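Long-range contact in cyclohexadienyl dehydratase (Synthetic construct, PDB 5JOS), which is an ancestral lyase of the periplasmic binding protein fold that probably dehydrates prephenate and arogenate in phenylalanine biosynthesis: residues P94-K99 with G210-K215. Sequence-based numbering, arbitrary orientation.
Sequences PERQKK and GYMMPK
This is a small surface contact between the short helix 94-97 with its trailing turn and the C-terminal part of strand 205-213 with the residues after it. It is plain packing of helix and turn on a small antiparallel sheet in a protein of the family 3 solute-binding fold. The strand runs in this three-stranded sheet between 101-102 and 107-109. The chain runs from the helix into strand 101-102, an outer strand that pairs with 205-213. Only about 195 Å² is buried, both sides summed.

Two side chains of 210-215 reach across. The first is M212, which is buried. Its SD lies 4.3 Å from CB of R96, a van der Waals approach to the base of that side chain. F102, L74 and M75 also pack on M212. The guanidinium of R96 points elsewhere: its NH1 makes a hydrogen bond to O of T91.

The second is K215, which is exposed. Its chain is bent at chi3 (143°) and chi4 (62°), which brings the ammonium to the carbonyls of Q97 and K98. NZ gives a weak hydrogen bond of 3.4 Å to O of K98. O of Q97 is nearer, at 2.9 Å from NZ. The CE of K215 lies 3.9 Å from the same K98 O.

A positive group thus sits beside main-chain oxygens that would carry partial negative charge. The attraction is probably favourable, but exposed to solvent.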
ATOM      1  N   PRO A  94      -8.737   9.759  -7.803  1.00 44.97           N
ATOM      2  CA  PRO A  94      -9.584  10.162  -8.903  1.00 46.01           C
ATOM      3  C   PRO A  94      -8.766  10.838 -10.003  1.00 48.00           C
ATOM      4  O   PRO A  94      -8.950  10.556 -11.168  1.00 48.52           O
ATOM      5  CB  PRO A  94     -10.550  11.189  -8.247  1.00 53.82           C
ATOM      6  CG  PRO A  94     -10.539  10.838  -6.776  1.00 50.40           C
ATOM      7  CD  PRO A  94      -9.164  10.339  -6.502  1.00 48.98           C
ATOM      8  N   GLU A  95      -7.889  11.766  -9.663  1.00 44.98           N
ATOM      9  CA  GLU A  95      -7.088  12.386 -10.710  1.00 49.95           C
ATOM     10  C   GLU A  95      -6.339  11.350 -11.549  1.00 46.36           C
ATOM     11  O   GLU A  95      -6.195  11.517 -12.779  1.00 43.57           O
ATOM     12  CB  GLU A  95      -6.130  13.471 -10.165  1.00 56.35           C
ATOM     13  CG  GLU A  95      -4.777  13.652 -10.908  1.00 66.92           C
ATOM     14  CD  GLU A  95      -3.697  14.424 -10.062  1.00 72.74           C
ATOM     15  OE1 GLU A  95      -2.682  13.770  -9.547  1.00 55.91           O
ATOM     16  OE2 GLU A  95      -3.898  15.690  -9.916  1.00 67.92           O
ATOM     17  N   ARG A  96      -5.812  10.313 -10.909  1.00 41.29           N
ATOM     18  CA  ARG A  96      -5.042   9.329 -11.635  1.00 39.89           C
ATOM     19  C   ARG A  96      -5.951   8.396 -12.450  1.00 43.56           C
ATOM     20  O   ARG A  96      -5.578   7.968 -13.520  1.00 43.93           O
ATOM     21  CB  ARG A  96      -4.170   8.489 -10.706  1.00 37.73           C
ATOM     22  CG  ARG A  96      -2.940   9.280 -10.224  1.00 42.63           C
ATOM     23  CD  ARG A  96      -2.266   8.650  -9.000  1.00 35.05           C
ATOM     24  NE  ARG A  96      -1.138   9.440  -8.567  1.00 34.37           N
ATOM     25  CZ  ARG A  96      -0.493   9.308  -7.412  1.00 37.11           C
ATOM     26  NH1 ARG A  96      -0.813   8.325  -6.585  1.00 34.00           N
ATOM     27  NH2 ARG A  96       0.524  10.141  -7.093  1.00 42.42           N
ATOM     28  N   GLN A  97      -7.117   8.057 -11.935  1.00 44.90           N
ATOM     29  CA  GLN A  97      -8.048   7.229 -12.686  1.00 47.63           C
ATOM     30  C   GLN A  97      -8.613   7.863 -13.900  1.00 50.78           C
ATOM     31  O   GLN A  97      -9.118   7.160 -14.784  1.00 49.35           O
ATOM     32  CB  GLN A  97      -9.259   6.929 -11.868  1.00 49.37           C
ATOM     33  CG  GLN A  97      -8.872   5.994 -10.742  1.00 44.87           C
ATOM     34  CD  GLN A  97      -9.996   5.957  -9.714  1.00 50.43           C
ATOM     35  OE1 GLN A  97     -10.291   6.984  -9.038  1.00 56.64           O
ATOM     36  NE2 GLN A  97     -10.581   4.776  -9.523  1.00 51.72           N
ATOM     37  N   LYS A  98      -8.614   9.186 -13.950  1.00 50.23           N
ATOM     38  CA  LYS A  98      -9.085   9.850 -15.137  1.00 54.45           C
ATOM     39  C   LYS A  98      -8.240   9.566 -16.354  1.00 53.36           C
ATOM     40  O   LYS A  98      -8.708   9.644 -17.472  1.00 56.70           O
ATOM     41  CB  LYS A  98      -9.120  11.366 -14.918  1.00 61.04           C
ATOM     42  CG  LYS A  98     -10.409  11.784 -14.246  1.00 67.21           C
ATOM     43  CD  LYS A  98     -10.356  13.207 -13.722  1.00 75.30           C
ATOM     44  CE  LYS A  98     -10.080  14.214 -14.820  1.00 82.06           C
ATOM     45  NZ  LYS A  98     -10.518  15.583 -14.393  1.00 93.97           N
ATOM     46  N   LYS A  99      -6.986   9.285 -16.155  1.00 53.65           N
ATOM     47  CA  LYS A  99      -6.082   9.196 -17.263  1.00 60.74           C
ATOM     48  C   LYS A  99      -5.461   7.836 -17.333  1.00 58.30           C
ATOM     49  O   LYS A  99      -4.586   7.676 -18.167  1.00 54.59           O
ATOM     50  CB  LYS A  99      -4.942  10.211 -17.099  1.00 67.91           C
ATOM     51  CG  LYS A  99      -5.392  11.675 -16.867  1.00 81.83           C
ATOM     52  CD  LYS A  99      -4.555  12.264 -15.724  1.00 94.92           C
ATOM     53  CE  LYS A  99      -5.026  13.623 -15.211  1.00100.51           C
ATOM     54  NZ  LYS A  99      -4.715  14.637 -16.246  1.00113.20           N
ATOM     55  N   GLY A 210      -2.648   0.402  -6.210  1.00 29.67           N
ATOM     56  CA  GLY A 210      -2.936  -0.428  -7.372  1.00 27.95           C
ATOM     57  C   GLY A 210      -1.812  -0.231  -8.355  1.00 27.79           C
ATOM     58  O   GLY A 210      -0.952   0.688  -8.218  1.00 28.25           O
ATOM     59  N   TYR A 211      -1.762  -1.124  -9.339  1.00 31.32           N
ATOM     60  CA  TYR A 211      -0.822  -0.967 -10.472  1.00 30.20           C
ATOM     61  C   TYR A 211      -1.509  -0.201 -11.618  1.00 32.71           C
ATOM     62  O   TYR A 211      -2.598  -0.484 -11.999  1.00 31.85           O
ATOM     63  CB  TYR A 211      -0.215  -2.303 -10.895  1.00 30.94           C
ATOM     64  CG  TYR A 211       0.434  -2.992  -9.703  1.00 30.13           C
ATOM     65  CD1 TYR A 211       1.404  -2.388  -8.996  1.00 32.08           C
ATOM     66  CD2 TYR A 211       0.018  -4.224  -9.286  1.00 33.16           C
ATOM     67  CE1 TYR A 211       1.977  -3.008  -7.893  1.00 32.54           C
ATOM     68  CE2 TYR A 211       0.614  -4.872  -8.215  1.00 31.64           C
ATOM     69  CZ  TYR A 211       1.550  -4.229  -7.494  1.00 28.65           C
ATOM     70  OH  TYR A 211       2.080  -4.811  -6.360  1.00 29.23           O
ATOM     71  N   MET A 212      -0.810   0.770 -12.155  1.00 32.10           N
ATOM     72  CA  MET A 212      -1.409   1.687 -13.077  1.00 36.71           C
ATOM     73  C   MET A 212      -1.045   1.356 -14.493  1.00 34.62           C
ATOM     74  O   MET A 212       0.133   1.206 -14.804  1.00 33.32           O
ATOM     75  CB  MET A 212      -0.888   3.072 -12.756  1.00 40.00           C
ATOM     76  CG  MET A 212      -1.848   4.177 -13.036  1.00 43.82           C
ATOM     77  SD  MET A 212      -1.365   5.867 -12.566  1.00 44.45           S
ATOM     78  CE  MET A 212       0.294   6.075 -13.088  1.00 48.54           C
ATOM     79  N   MET A 213      -2.064   1.244 -15.341  1.00 36.10           N
ATOM     80  CA  MET A 213      -1.939   0.818 -16.742  1.00 43.10           C
ATOM     81  C   MET A 213      -2.556   1.848 -17.718  1.00 45.35           C
ATOM     82  O   MET A 213      -3.491   2.578 -17.330  1.00 44.46           O
ATOM     83  CB  MET A 213      -2.669  -0.555 -16.928  1.00 42.90           C
ATOM     84  CG  MET A 213      -1.792  -1.703 -16.460  1.00 48.80           C
ATOM     85  SD  MET A 213      -2.572  -3.318 -16.201  1.00 51.34           S
ATOM     86  CE  MET A 213      -3.303  -2.899 -14.680  1.00 47.07           C
ATOM     87  N   PRO A 214      -2.051   1.932 -18.954  1.00 48.31           N
ATOM     88  CA  PRO A 214      -2.710   2.877 -19.887  1.00 49.76           C
ATOM     89  C   PRO A 214      -4.118   2.410 -20.177  1.00 46.40           C
ATOM     90  O   PRO A 214      -4.408   1.243 -20.202  1.00 47.40           O
ATOM     91  CB  PRO A 214      -1.829   2.844 -21.140  1.00 54.49           C
ATOM     92  CG  PRO A 214      -1.104   1.551 -21.053  1.00 54.57           C
ATOM     93  CD  PRO A 214      -0.917   1.244 -19.596  1.00 51.52           C
ATOM     94  N   LYS A 215      -5.029   3.352 -20.263  1.00 48.70           N
ATOM     95  CA  LYS A 215      -6.432   3.076 -20.609  1.00 51.62           C
ATOM     96  C   LYS A 215      -6.676   2.319 -21.907  1.00 51.27           C
ATOM     97  O   LYS A 215      -5.969   2.460 -22.932  1.00 51.52           O
ATOM     98  CB  LYS A 215      -7.234   4.372 -20.667  1.00 55.86           C
ATOM     99  CG  LYS A 215      -7.828   4.841 -19.329  1.00 56.17           C
ATOM    100  CD  LYS A 215      -8.645   6.082 -19.670  1.00 64.50           C
ATOM    101  CE  LYS A 215      -9.916   6.211 -18.882  1.00 68.23           C
ATOM    102  NZ  LYS A 215      -9.549   6.316 -17.473  1.00 64.99           N
TER